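Local coordinates for Mgp-operon protein 3 (Mycoplasma pneumoniae, PDB 6RJ1), which probably helps the bacterium attach to host cells, as the extracellular adhesin P40/P90 that accompanies the adhesin P1, at residues 174-179 with 772-777; 667-672 with 758-763. All coordinates share one frame; numbering follows the deposited sequence.

Contact 1: 174-179 with 772-777; sequences TPNAGL and ANSLLN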
# COMPACT_ATOMS: atom_id res chain seq x y z
N THR A 174 10.04 12.51 -1.93
CA THR A 174 8.92 13.37 -1.55
C THR A 174 9.17 13.86 -0.12
O THR A 174 9.22 13.04 0.80
CB THR A 174 7.57 12.62 -1.69
OG1 THR A 174 7.42 12.15 -3.04
CG2 THR A 174 6.37 13.47 -1.29
N PRO A 175 9.39 15.18 0.09
CA PRO A 175 9.63 15.67 1.45
C PRO A 175 8.33 15.83 2.25
O PRO A 175 7.25 15.90 1.67
CB PRO A 175 10.34 17.01 1.23
CG PRO A 175 9.89 17.48 -0.11
CD PRO A 175 9.37 16.29 -0.89
N ASN A 176 8.45 15.90 3.59
CA ASN A 176 7.33 16.09 4.53
C ASN A 176 6.42 17.28 4.16
O ASN A 176 5.20 17.11 4.15
CB ASN A 176 7.84 16.22 5.98
CG ASN A 176 8.13 14.91 6.67
OD1 ASN A 176 7.58 13.84 6.35
ND2 ASN A 176 8.99 14.98 7.67
N ALA A 177 7.01 18.46 3.81
CA ALA A 177 6.26 19.65 3.40
C ALA A 177 5.51 19.43 2.08
O ALA A 177 4.45 20.04 1.85
CB ALA A 177 7.19 20.85 3.29
N GLY A 178 6.04 18.55 1.24
CA GLY A 178 5.43 18.15 -0.02
C GLY A 178 4.12 17.43 0.23
O GLY A 178 3.20 17.55 -0.56
N LEU A 179 4.00 16.68 1.35
CA LEU A 179 2.77 15.98 1.71
C LEU A 179 1.73 16.92 2.37
O LEU A 179 0.53 16.63 2.31
CB LEU A 179 3.06 14.79 2.65
CG LEU A 179 3.48 13.43 2.05
CD1 LEU A 179 3.03 13.23 0.59
CD2 LEU A 179 4.93 13.18 2.23
N ALA A 772 12.65 10.35 2.08
CA ALA A 772 12.88 11.73 2.48
C ALA A 772 11.83 12.19 3.50
O ALA A 772 12.07 13.16 4.23
CB ALA A 772 12.87 12.65 1.28
N ASN A 773 10.67 11.49 3.55
CA ASN A 773 9.59 11.77 4.50
C ASN A 773 9.69 10.85 5.72
O ASN A 773 10.25 9.76 5.63
CB ASN A 773 8.22 11.62 3.81
CG ASN A 773 7.66 10.22 3.83
OD1 ASN A 773 6.95 9.83 4.76
ND2 ASN A 773 7.98 9.43 2.82
N SER A 774 9.12 11.29 6.86
CA SER A 774 9.05 10.54 8.12
C SER A 774 7.60 10.51 8.59
O SER A 774 7.32 10.47 9.79
CB SER A 774 9.93 11.22 9.18
OG SER A 774 9.48 12.54 9.42
N LEU A 775 6.67 10.54 7.62
CA LEU A 775 5.24 10.66 7.82
C LEU A 775 4.46 9.43 7.39
O LEU A 775 3.48 9.06 8.05
CB LEU A 775 4.77 11.87 6.98
CG LEU A 775 3.70 12.86 7.48
CD1 LEU A 775 2.58 12.98 6.49
CD2 LEU A 775 3.18 12.55 8.87
N LEU A 776 4.83 8.83 6.24
CA LEU A 776 4.10 7.72 5.65
C LEU A 776 4.72 6.38 5.89
O LEU A 776 5.93 6.22 5.71
CB LEU A 776 3.90 7.95 4.13
CG LEU A 776 3.50 9.35 3.69
CD1 LEU A 776 3.68 9.52 2.21
CD2 LEU A 776 2.08 9.71 4.12
N ASN A 777 3.90 5.42 6.31
CA ASN A 777 4.37 4.06 6.53
C ASN A 777 4.39 3.28 5.22
O ASN A 777 3.68 3.61 4.28
CB ASN A 777 3.58 3.35 7.63
CG ASN A 777 4.42 2.33 8.38
OD1 ASN A 777 5.53 1.98 7.99
ND2 ASN A 777 3.89 1.82 9.47
O HOH W 1 9.51 10.25 0.46
O HOH W 2 11.18 15.69 4.56

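Contact 2: 667-672 with 758-763; sequences VTVFDA and VKISTL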
# COMPACT_ATOMS: atom_id res chain seq x y z
N VAL A 667 -2.69 17.33 14.68
CA VAL A 667 -3.48 16.11 14.84
C VAL A 667 -3.06 15.03 13.81
O VAL A 667 -2.84 13.88 14.20
CB VAL A 667 -5.01 16.36 14.89
CG1 VAL A 667 -5.56 16.89 13.57
CG2 VAL A 667 -5.77 15.13 15.35
N THR A 668 -2.87 15.42 12.54
CA THR A 668 -2.45 14.52 11.46
C THR A 668 -1.04 13.97 11.71
O THR A 668 -0.78 12.79 11.44
CB THR A 668 -2.61 15.21 10.10
OG1 THR A 668 -2.00 16.49 10.20
CG2 THR A 668 -4.08 15.41 9.72
N VAL A 669 -0.14 14.81 12.28
CA VAL A 669 1.23 14.44 12.67
C VAL A 669 1.14 13.40 13.80
O VAL A 669 1.80 12.36 13.73
CB VAL A 669 2.06 15.69 13.08
CG1 VAL A 669 3.40 15.29 13.70
CG2 VAL A 669 2.28 16.61 11.90
N PHE A 670 0.31 13.66 14.81
CA PHE A 670 0.08 12.78 15.96
C PHE A 670 -0.50 11.42 15.55
O PHE A 670 -0.09 10.39 16.07
CB PHE A 670 -0.79 13.49 17.00
CG PHE A 670 -0.00 14.26 18.03
CD1 PHE A 670 0.76 15.36 17.67
CD2 PHE A 670 -0.01 13.88 19.37
CE1 PHE A 670 1.52 16.06 18.62
CE2 PHE A 670 0.75 14.57 20.32
CZ PHE A 670 1.51 15.66 19.93
N ASP A 671 -1.40 11.43 14.57
CA ASP A 671 -2.06 10.24 14.03
C ASP A 671 -1.12 9.39 13.19
O ASP A 671 -1.26 8.17 13.18
CB ASP A 671 -3.27 10.66 13.20
CG ASP A 671 -4.48 11.15 13.97
OD1 ASP A 671 -4.33 11.52 15.16
OD2 ASP A 671 -5.58 11.17 13.39
N ALA A 672 -0.21 10.02 12.46
CA ALA A 672 0.71 9.30 11.59
C ALA A 672 1.90 8.75 12.34
O ALA A 672 2.45 7.72 11.96
CB ALA A 672 1.17 10.20 10.47
N VAL A 758 3.77 21.87 16.03
CA VAL A 758 4.36 21.12 14.92
C VAL A 758 3.27 20.55 14.03
O VAL A 758 2.43 19.77 14.48
CB VAL A 758 5.43 20.05 15.33
CG1 VAL A 758 5.93 19.25 14.12
CG2 VAL A 758 6.60 20.69 16.07
N LYS A 759 3.30 20.97 12.76
CA LYS A 759 2.43 20.51 11.69
C LYS A 759 3.28 19.70 10.69
O LYS A 759 4.46 19.46 10.96
CB LYS A 759 1.65 21.68 11.05
CG LYS A 759 2.42 22.98 10.86
CD LYS A 759 1.45 24.10 10.47
CE LYS A 759 2.10 25.44 10.29
NZ LYS A 759 2.93 25.50 9.05
N ILE A 760 2.69 19.19 9.61
CA ILE A 760 3.39 18.37 8.61
C ILE A 760 4.55 19.13 7.96
O ILE A 760 5.67 18.62 7.91
CB ILE A 760 2.42 17.75 7.56
CG1 ILE A 760 1.21 17.05 8.22
CG2 ILE A 760 3.16 16.79 6.63
CD1 ILE A 760 0.09 16.70 7.26
N SER A 761 4.28 20.37 7.50
CA SER A 761 5.26 21.22 6.85
C SER A 761 6.47 21.56 7.73
O SER A 761 7.55 21.75 7.18
CB SER A 761 4.60 22.48 6.30
OG SER A 761 3.91 23.19 7.31
N THR A 762 6.30 21.60 9.07
CA THR A 762 7.41 21.92 9.99
C THR A 762 8.13 20.66 10.53
O THR A 762 9.21 20.78 11.11
CB THR A 762 6.97 22.87 11.11
OG1 THR A 762 6.01 22.23 11.94
CG2 THR A 762 6.43 24.18 10.57
N LEU A 763 7.55 19.46 10.29
CA LEU A 763 8.11 18.16 10.69
C LEU A 763 9.39 17.91 9.89
O LEU A 763 9.40 18.04 8.66
CB LEU A 763 7.09 17.03 10.47
CG LEU A 763 7.37 15.69 11.16
CD1 LEU A 763 7.05 15.76 12.65
CD2 LEU A 763 6.58 14.57 10.52

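Contact 1: 174-179 with 772-777
Ser-774 OG is gripped by two groups: the side-chain amide of Asn-176, whose ND2 donates to it over 3.0 Å, and the hydroxyl of Ser-740. This hydrogen bond from ND2 is nearly straight, 173° at the hydrogen, and OG lies close to the amide plane. The other end of the same amide is used as well, since Asn-176 OD1 accepts from Ser-774 N at 3.0 Å, with that nitrogen tilted 25° from the carbonyl plane. Held at both ends by a single residue, the amide has its flip fixed. OD1 also rests against Asn-773 CA, 3.4 Å away, and against CB of Leu-775.

Asn-773 turns its own amide back into its loop. A chi1 of 87° sets CG between the backbone N and the carbonyl carbon; from there OD1 accepts from Leu-776 N at 2.8 Å and from Leu-775 N as a second donor. Its ND2 donates a hydrogen bond to a water, which donates in turn to Thr-174 O; another water joins Asn-176 N to Ala-772 O. Beside these polar bonds, Leu-179 CD2 and Leu-776 CD1 meet tip to tip at 3.9 Å. Outside the pair, Arg-806 binds the carbonyls of Asn-773 and Leu-776. What results is an Asx turn in the loop ahead of strand 779-786, clamped by Asn-176 from the weakly bonded helical turn that follows Pro-175.

Contact 2: 667-672 with 758-763
Val-669 faces the 758-763 loop with both methyls, and each has its own target. CG2 points at the peptide that links Lys-759 to Ile-760, lying 3.5 Å from Lys-759 C, and continues onto the side chain of Ile-760, where CG1 is 3.9 Å away. CG1 of Val-669, anti to the backbone N (chi1 171°), goes to Leu-763 instead and touches CD1 of that residue at 3.8 Å; the two side chains run alongside each other in opposing senses. One residue earlier on the helix, Thr-668 crosses Ile-760 at about a right angle, its OG1 lying 3.6 Å from Ile-760 CD1. That hydroxyl is engaged with the carbonyls of Gly-663 and Asp-665, just before the helix; its approach to the isoleucine methyl is packing.

The loop keeps its shape by its own bonds. A type I turn runs from Ile-760 to Leu-763, closed by Leu-763 N to Ile-760 O at 3.1 Å, while Lys-759 N donates to Thr-762 OG1, also at 3.1 Å. Lys-759 points away from the helix, and its NZ hydrogen-bonds Ser-761 OG. No hydrogen bond joins 667-672 to 758-763; the two segments themselves meet by van der Waals packing, while a polar link lies beside it, where Asp-664, just before the helix, is hydrogen-bonded to Ser-761 OG and forms a long, weak ion pair with Lys-759 NZ.

Followed from the N terminus, the chain first lays down 174-179, then the helix of 667-672, and then runs through a long loop after strand 723-732 that supplies 758-763 and 772-777 in turn. Contact 1 closes a loop of 592 residues, and contact 2, closing 85, is nested inside it. Their centres are about 10 Å apart and they touch: Asn-176 ND2 probably also bonds Leu-763 O, at 3.2 Å, and Leu-775 CD2 packs on Ala-672 CB at 3.5 Å. The loop before strand 779-786 is thus held against both the early helical turn at 176-179 and the later helix 666-673.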